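Local atomic coordinates of N-acetylglucosamine-6-phosphate deacetylase (PDB entry 1O12), a protein that probably removes the acetyl group from N-acetylglucosamine-6-phosphate, as a metal-dependent hydrolase of the NagA family. Residues V183-H188 with V204-H209. Residues are numbered along the deposited sequence.
Sequences VLSAGH and VKRITH. With FE (Fe (III) ion), chain C.
Residues 183-188 and 204-209, end-to-end directions 52° apart, lie on neighbouring parallel strands, 183-186 and the short 206-207, of the amidohydrolase TIM barrel. A single bridge pairs Ala186 with Ile207 (CA-CA 4.7 Å): Ala186 N donates to Arg206 O (2.9 Å) and Thr208 N to Ala186 O (2.6 Å). Before it the backbones diverge (Leu184 CA to Val204 CA 5.9 Å), and a water spans Leu184 O (3.0 Å) and Lys205 N (2.9 Å). Ser185 OG accepts from NH1 of the extended Arg206 (2.8 Å) and shares a hydrogen bond with Thr208 OG1 (2.9 Å); Arg206 also salt-bridges Glu237 and Glu336, and Thr208 OG1 hydrogen-bonds to Thr163. Phi turns positive at His188 (56°, chi1 m) and His209 (20°, chi1 p), whose NE2 atoms bind Fe(III) at 2.2 and 2.3 Å with Glu127, at the C-terminal strand ends where amidohydrolases carry their active site; His188 ND1 hydrogen-bonds to Lys135 O. Strand 183-186 pairs with 159-164, 206-207 with 235-239, and helix 193-200, completing a beta-alpha-beta unit, covers Ala186 and Val204.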
# COMPACT_ATOMS: atom_id res chain seq x y z
N VAL A 183 -8.32 -21.73 12.50
CA VAL A 183 -7.88 -20.79 11.48
C VAL A 183 -6.43 -20.36 11.78
O VAL A 183 -6.13 -19.96 12.91
CB VAL A 183 -8.77 -19.49 11.44
CG1 VAL A 183 -8.16 -18.46 10.47
CG2 VAL A 183 -10.21 -19.81 11.02
N LEU A 184 -5.54 -20.46 10.80
CA LEU A 184 -4.15 -20.03 10.98
C LEU A 184 -4.00 -18.54 10.64
O LEU A 184 -4.65 -18.04 9.74
CB LEU A 184 -3.20 -20.84 10.10
CG LEU A 184 -3.01 -22.30 10.51
CD1 LEU A 184 -1.92 -22.92 9.64
CD2 LEU A 184 -2.62 -22.38 12.00
N SER A 185 -3.14 -17.83 11.35
CA SER A 185 -2.96 -16.41 11.07
C SER A 185 -1.48 -16.05 11.24
O SER A 185 -0.86 -16.43 12.22
CB SER A 185 -3.83 -15.55 12.02
OG SER A 185 -4.02 -14.22 11.51
N ALA A 186 -0.92 -15.32 10.28
CA ALA A 186 0.49 -14.95 10.35
C ALA A 186 0.67 -13.67 11.14
O ALA A 186 -0.09 -12.70 10.96
CB ALA A 186 1.06 -14.79 8.94
N GLY A 187 1.67 -13.68 12.01
CA GLY A 187 1.98 -12.53 12.85
C GLY A 187 3.23 -12.81 13.67
O GLY A 187 3.62 -13.97 13.84
N HIS A 188 3.86 -11.73 14.15
CA HIS A 188 5.09 -11.80 14.95
C HIS A 188 6.13 -12.55 14.17
O HIS A 188 6.71 -13.51 14.66
CB HIS A 188 4.79 -12.50 16.27
CG HIS A 188 3.86 -11.72 17.14
ND1 HIS A 188 4.23 -10.56 17.78
CD2 HIS A 188 2.55 -11.93 17.45
CE1 HIS A 188 3.20 -10.08 18.46
NE2 HIS A 188 2.17 -10.89 18.28
N VAL A 204 -3.44 -20.36 4.02
CA VAL A 204 -3.38 -19.41 5.13
C VAL A 204 -3.71 -18.05 4.54
O VAL A 204 -2.97 -17.56 3.68
CB VAL A 204 -1.97 -19.35 5.81
CG1 VAL A 204 -1.99 -18.33 6.93
CG2 VAL A 204 -1.56 -20.76 6.34
N LYS A 205 -4.81 -17.44 4.97
CA LYS A 205 -5.15 -16.15 4.39
C LYS A 205 -5.47 -15.03 5.37
O LYS A 205 -6.34 -14.20 5.13
CB LYS A 205 -6.28 -16.35 3.38
CG LYS A 205 -5.92 -17.28 2.25
CD LYS A 205 -7.13 -17.59 1.39
CE LYS A 205 -6.77 -18.40 0.14
NZ LYS A 205 -8.00 -18.61 -0.70
N ARG A 206 -4.71 -14.97 6.46
CA ARG A 206 -4.96 -13.96 7.46
C ARG A 206 -3.66 -13.44 8.13
O ARG A 206 -2.71 -14.20 8.32
CB ARG A 206 -5.93 -14.58 8.48
CG ARG A 206 -6.53 -13.68 9.52
CD ARG A 206 -7.32 -14.53 10.47
NE ARG A 206 -8.11 -13.76 11.40
CZ ARG A 206 -7.64 -13.06 12.43
NH1 ARG A 206 -6.33 -13.05 12.68
NH2 ARG A 206 -8.49 -12.38 13.22
N ILE A 207 -3.63 -12.16 8.48
CA ILE A 207 -2.49 -11.56 9.17
C ILE A 207 -2.92 -10.94 10.53
O ILE A 207 -3.89 -10.16 10.59
CB ILE A 207 -1.81 -10.54 8.28
CG1 ILE A 207 -1.18 -11.26 7.09
CG2 ILE A 207 -0.74 -9.76 9.09
CD1 ILE A 207 -0.45 -10.37 6.14
N THR A 208 -2.21 -11.31 11.61
CA THR A 208 -2.51 -10.86 12.98
C THR A 208 -2.01 -9.43 13.25
O THR A 208 -0.86 -9.09 12.96
CB THR A 208 -1.93 -11.92 14.04
OG1 THR A 208 -2.58 -13.17 13.82
CG2 THR A 208 -2.17 -11.50 15.49
N HIS A 209 -2.89 -8.63 13.84
CA HIS A 209 -2.72 -7.19 14.07
C HIS A 209 -1.66 -6.53 13.18
O HIS A 209 -0.53 -6.25 13.60
CB HIS A 209 -2.52 -6.83 15.56
CG HIS A 209 -1.43 -7.58 16.25
ND1 HIS A 209 -0.24 -7.89 15.65
CD2 HIS A 209 -1.36 -8.09 17.51
CE1 HIS A 209 0.52 -8.56 16.50
NE2 HIS A 209 -0.14 -8.70 17.63
FE FE C . 0.71 -9.75 19.51
O HOH W 1 -6.44 -18.14 7.31
O HOH W 2 2.08 -9.37 13.59